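Long-range contact in dephospho-CoA kinase (PDB 6N39), which probably phosphorylates the 3'-hydroxyl of dephospho-CoA with ATP to make coenzyme A, and carries a C-terminal UPF0157 domain involved in its proper folding: residues 239-253 against 271-285. Numbering follows the deposited sequence.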
# COMPACT_ATOMS: atom_id res chain seq x y z
N LEU A 239 -5.70 2.26 -1.82
CA LEU A 239 -6.72 3.26 -1.56
C LEU A 239 -8.07 2.86 -2.17
O LEU A 239 -9.12 3.13 -1.57
CB LEU A 239 -6.27 4.63 -2.10
CG LEU A 239 -5.04 5.30 -1.46
CD1 LEU A 239 -4.59 6.56 -2.26
CD2 LEU A 239 -5.33 5.68 -0.03
N LYS A 240 -8.07 2.19 -3.33
CA LYS A 240 -9.33 1.66 -3.86
C LYS A 240 -9.97 0.69 -2.87
O LYS A 240 -11.16 0.79 -2.54
CB LYS A 240 -9.08 0.97 -5.21
CG LYS A 240 -8.87 1.95 -6.37
CD LYS A 240 -8.51 1.23 -7.68
CE LYS A 240 -9.65 0.35 -8.23
NZ LYS A 240 -10.80 1.12 -8.76
N THR A 241 -9.15 -0.24 -2.35
CA THR A 241 -9.66 -1.20 -1.38
C THR A 241 -10.16 -0.51 -0.13
O THR A 241 -11.23 -0.85 0.39
CB THR A 241 -8.57 -2.23 -1.04
OG1 THR A 241 -8.30 -3.00 -2.21
CG2 THR A 241 -9.05 -3.17 0.08
N ALA A 242 -9.41 0.48 0.37
CA ALA A 242 -9.82 1.16 1.60
C ALA A 242 -11.09 1.99 1.41
O ALA A 242 -11.88 2.14 2.34
CB ALA A 242 -8.67 2.05 2.11
N SER A 243 -11.29 2.55 0.22
CA SER A 243 -12.42 3.44 0.00
C SER A 243 -13.72 2.70 -0.21
O SER A 243 -14.79 3.28 -0.00
CB SER A 243 -12.15 4.34 -1.20
OG SER A 243 -11.01 5.13 -0.94
N GLY A 244 -13.65 1.44 -0.65
CA GLY A 244 -14.89 0.68 -0.71
C GLY A 244 -15.74 1.10 -1.88
O GLY A 244 -15.29 0.97 -3.01
N HIS A 245 -16.96 1.61 -1.65
CA HIS A 245 -17.84 2.11 -2.70
C HIS A 245 -17.65 3.60 -2.98
O HIS A 245 -18.24 4.11 -3.93
CB HIS A 245 -19.31 1.89 -2.33
CG HIS A 245 -19.76 2.73 -1.17
ND1 HIS A 245 -19.32 2.50 0.12
CD2 HIS A 245 -20.57 3.81 -1.11
CE1 HIS A 245 -19.87 3.39 0.92
NE2 HIS A 245 -20.63 4.19 0.20
N ARG A 246 -16.87 4.29 -2.16
CA ARG A 246 -16.85 5.75 -2.19
C ARG A 246 -15.88 6.33 -3.20
O ARG A 246 -16.02 7.51 -3.53
CB ARG A 246 -16.51 6.29 -0.80
CG ARG A 246 -17.56 5.92 0.28
CD ARG A 246 -17.06 6.41 1.65
NE ARG A 246 -17.82 5.89 2.77
CZ ARG A 246 -17.56 4.72 3.35
NH1 ARG A 246 -16.58 3.95 2.88
NH2 ARG A 246 -18.30 4.33 4.37
N ALA A 247 -14.92 5.56 -3.71
CA ALA A 247 -13.98 6.07 -4.71
C ALA A 247 -14.56 5.84 -6.10
O ALA A 247 -14.56 4.71 -6.59
CB ALA A 247 -12.61 5.41 -4.58
N LEU A 248 -15.04 6.90 -6.73
CA LEU A 248 -15.46 6.79 -8.12
C LEU A 248 -14.28 6.49 -9.03
O LEU A 248 -14.42 5.77 -10.01
CB LEU A 248 -16.17 8.07 -8.55
CG LEU A 248 -17.32 8.49 -7.62
CD1 LEU A 248 -18.08 9.65 -8.22
CD2 LEU A 248 -18.27 7.32 -7.37
N ARG A 249 -13.11 7.05 -8.73
CA ARG A 249 -11.88 6.73 -9.44
C ARG A 249 -10.73 7.18 -8.58
O ARG A 249 -10.89 8.02 -7.68
CB ARG A 249 -11.82 7.37 -10.84
CG ARG A 249 -11.96 8.88 -10.87
CD ARG A 249 -11.97 9.44 -12.32
NE ARG A 249 -10.65 9.33 -12.93
CZ ARG A 249 -10.37 9.59 -14.20
NH1 ARG A 249 -11.31 10.02 -15.04
NH2 ARG A 249 -9.12 9.44 -14.64
N VAL A 250 -9.56 6.59 -8.81
CA VAL A 250 -8.36 6.90 -8.04
C VAL A 250 -7.21 7.02 -9.03
O VAL A 250 -7.05 6.15 -9.89
CB VAL A 250 -8.05 5.81 -6.99
CG1 VAL A 250 -6.82 6.18 -6.14
CG2 VAL A 250 -9.27 5.57 -6.10
N ASP A 251 -6.43 8.10 -8.94
CA ASP A 251 -5.49 8.41 -10.01
C ASP A 251 -4.17 8.93 -9.46
O ASP A 251 -4.15 9.74 -8.54
CB ASP A 251 -6.06 9.46 -10.98
CG ASP A 251 -7.33 9.00 -11.68
OD1 ASP A 251 -7.22 8.43 -12.78
OD2 ASP A 251 -8.43 9.22 -11.12
N HIS A 252 -3.08 8.50 -10.08
CA HIS A 252 -1.75 9.05 -9.83
C HIS A 252 -1.66 10.40 -10.55
O HIS A 252 -1.87 10.47 -11.76
CB HIS A 252 -0.71 8.05 -10.34
CG HIS A 252 0.72 8.43 -10.09
ND1 HIS A 252 1.76 7.85 -10.77
CD2 HIS A 252 1.28 9.31 -9.23
CE1 HIS A 252 2.91 8.35 -10.34
NE2 HIS A 252 2.64 9.24 -9.41
N VAL A 253 -1.38 11.47 -9.82
CA VAL A 253 -1.36 12.81 -10.40
C VAL A 253 -0.06 13.51 -10.01
O VAL A 253 0.77 12.96 -9.28
CB VAL A 253 -2.58 13.64 -9.98
CG1 VAL A 253 -3.87 12.97 -10.47
CG2 VAL A 253 -2.61 13.79 -8.45
N ASP A 271 1.70 12.05 -5.39
CA ASP A 271 0.35 12.59 -5.24
C ASP A 271 -0.67 11.66 -5.88
O ASP A 271 -0.50 11.22 -7.02
CB ASP A 271 0.22 13.98 -5.88
CG ASP A 271 1.03 15.01 -5.14
OD1 ASP A 271 2.25 15.10 -5.41
OD2 ASP A 271 0.45 15.72 -4.30
N ILE A 272 -1.76 11.42 -5.14
CA ILE A 272 -2.89 10.60 -5.57
C ILE A 272 -4.16 11.42 -5.41
O ILE A 272 -4.31 12.13 -4.42
CB ILE A 272 -3.02 9.32 -4.72
CG1 ILE A 272 -1.70 8.54 -4.68
CG2 ILE A 272 -4.19 8.48 -5.25
CD1 ILE A 272 -1.26 8.00 -6.07
N GLN A 273 -5.10 11.30 -6.35
CA GLN A 273 -6.42 11.88 -6.16
C GLN A 273 -7.46 10.78 -6.08
O GLN A 273 -7.55 9.93 -6.98
CB GLN A 273 -6.77 12.85 -7.30
CG GLN A 273 -8.17 13.44 -7.13
CD GLN A 273 -8.50 14.47 -8.19
OE1 GLN A 273 -8.40 15.68 -7.94
NE2 GLN A 273 -8.90 14.00 -9.38
N ILE A 274 -8.26 10.79 -5.01
CA ILE A 274 -9.49 10.02 -4.92
C ILE A 274 -10.64 10.94 -5.30
O ILE A 274 -10.85 11.99 -4.65
CB ILE A 274 -9.69 9.46 -3.50
CG1 ILE A 274 -8.50 8.59 -3.07
CG2 ILE A 274 -11.01 8.68 -3.44
CD1 ILE A 274 -8.59 8.14 -1.60
N THR A 275 -11.39 10.56 -6.34
CA THR A 275 -12.59 11.29 -6.72
C THR A 275 -13.79 10.70 -5.99
O THR A 275 -14.01 9.48 -6.05
CB THR A 275 -12.80 11.21 -8.25
OG1 THR A 275 -11.74 11.89 -8.92
CG2 THR A 275 -14.11 11.87 -8.63
N VAL A 276 -14.56 11.55 -5.30
CA VAL A 276 -15.74 11.11 -4.55
C VAL A 276 -16.94 11.86 -5.09
O VAL A 276 -16.83 12.78 -5.90
CB VAL A 276 -15.60 11.32 -3.03
CG1 VAL A 276 -14.43 10.50 -2.48
CG2 VAL A 276 -15.40 12.82 -2.70
N GLU A 277 -18.13 11.47 -4.61
CA GLU A 277 -19.33 12.11 -5.13
C GLU A 277 -19.74 13.35 -4.35
O GLU A 277 -20.54 14.13 -4.87
CB GLU A 277 -20.48 11.10 -5.18
CG GLU A 277 -21.31 11.02 -3.93
CD GLU A 277 -22.44 10.01 -4.06
OE1 GLU A 277 -22.85 9.44 -3.02
OE2 GLU A 277 -22.91 9.78 -5.20
N SER A 278 -19.20 13.57 -3.15
CA SER A 278 -19.58 14.69 -2.29
C SER A 278 -18.54 14.83 -1.18
O SER A 278 -17.76 13.92 -0.92
CB SER A 278 -20.96 14.48 -1.67
OG SER A 278 -20.83 13.44 -0.70
N LEU A 279 -18.57 15.98 -0.49
CA LEU A 279 -17.68 16.13 0.66
C LEU A 279 -18.13 15.27 1.84
O LEU A 279 -17.29 14.85 2.64
CB LEU A 279 -17.59 17.61 1.07
CG LEU A 279 -16.87 18.58 0.11
CD1 LEU A 279 -17.02 20.02 0.55
CD2 LEU A 279 -15.40 18.22 -0.02
N ALA A 280 -19.43 14.98 1.96
CA ALA A 280 -19.89 14.04 3.00
C ALA A 280 -19.23 12.66 2.84
O ALA A 280 -18.81 12.04 3.83
CB ALA A 280 -21.41 13.91 2.95
N ALA A 281 -19.14 12.17 1.60
CA ALA A 281 -18.46 10.89 1.36
C ALA A 281 -16.97 10.97 1.72
O ALA A 281 -16.41 10.05 2.35
CB ALA A 281 -18.65 10.49 -0.11
N ALA A 282 -16.32 12.07 1.33
CA ALA A 282 -14.94 12.29 1.74
C ALA A 282 -14.81 12.20 3.26
O ALA A 282 -13.87 11.59 3.78
CB ALA A 282 -14.45 13.65 1.25
N ASP A 283 -15.76 12.77 3.98
CA ASP A 283 -15.66 12.76 5.44
C ASP A 283 -15.89 11.36 5.99
O ASP A 283 -15.34 11.01 7.05
CB ASP A 283 -16.64 13.78 6.05
CG ASP A 283 -16.12 15.22 5.92
OD1 ASP A 283 -14.90 15.41 5.73
OD2 ASP A 283 -16.92 16.17 6.02
N GLU A 284 -16.67 10.53 5.29
CA GLU A 284 -16.78 9.13 5.68
C GLU A 284 -15.47 8.37 5.51
O GLU A 284 -15.31 7.27 6.06
CB GLU A 284 -17.88 8.43 4.86
CG GLU A 284 -19.30 8.87 5.18
CD GLU A 284 -20.36 8.17 4.30
OE1 GLU A 284 -20.00 7.29 3.48
OE2 GLU A 284 -21.54 8.51 4.44
N LEU A 285 -14.54 8.90 4.72
CA LEU A 285 -13.29 8.15 4.51
C LEU A 285 -12.24 8.27 5.64
O LEU A 285 -11.16 7.67 5.52
CB LEU A 285 -12.65 8.57 3.19
CG LEU A 285 -13.40 8.03 1.96
CD1 LEU A 285 -12.84 8.66 0.68
CD2 LEU A 285 -13.27 6.52 1.89
O HOH W 1 -21.71 6.49 1.49
O HOH W 2 -18.23 8.97 -3.23
O HOH W 3 -9.11 10.89 -9.25
O HOH W 4 3.09 13.19 -7.89
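Asp-251 and Gln-273 form a hydrogen-bonded antiparallel pair where strand 249-253 lines the edge of the mixed sheet in the GrpB-family (UPF0157) domain; Gln-273 N gives Asp-251 O a 2.9 Å bond. The tight part lies on the face carrying Val-250, His-252, Ile-272 and Ile-274, which helix 228-243 covers. Branched residues suit both strand and core here: Ile-272 turns CG2 away from its backbone N, where it meets Leu-239 CD1 and Val-250 CG1, each at 3.6 Å, while Ala-247 is small enough to set its CB against Ile-274 CG2 at 3.8 Å. At the last turn of the helix the small Ser-243 hydroxyl bonds back to Leu-239 O, and its OG lies 3.9 Å from Ile-274 CD1.

The face of Asp-251, Gln-273 and Thr-275 is also covered, by helix 349-363, but is more polar and holds a water that donates to Asp-251 OD2 and Gln-273 O and accepts from Gln-273 NE2 and Thr-275 OG1. Arg-344 also bonds Gln-273 OE1, and Gln-351 bonds both Gln-273 NE2 and Thr-275 OG1. Arg-249, bent at chi3 (-71°), grips the Asp-251 carboxylate side-on.

The solvent side is the end beyond the strands, where Arg-246 spans from the turn to helix 279-284. Its long chain passes Leu-285 CD2, and His-245 CE1 sits over one guanidinium face. With the guanidinium and carboxylate planes 87° apart, Arg-246 NE reaches the anti lone pair of Glu-284 OE1 at 2.7 Å.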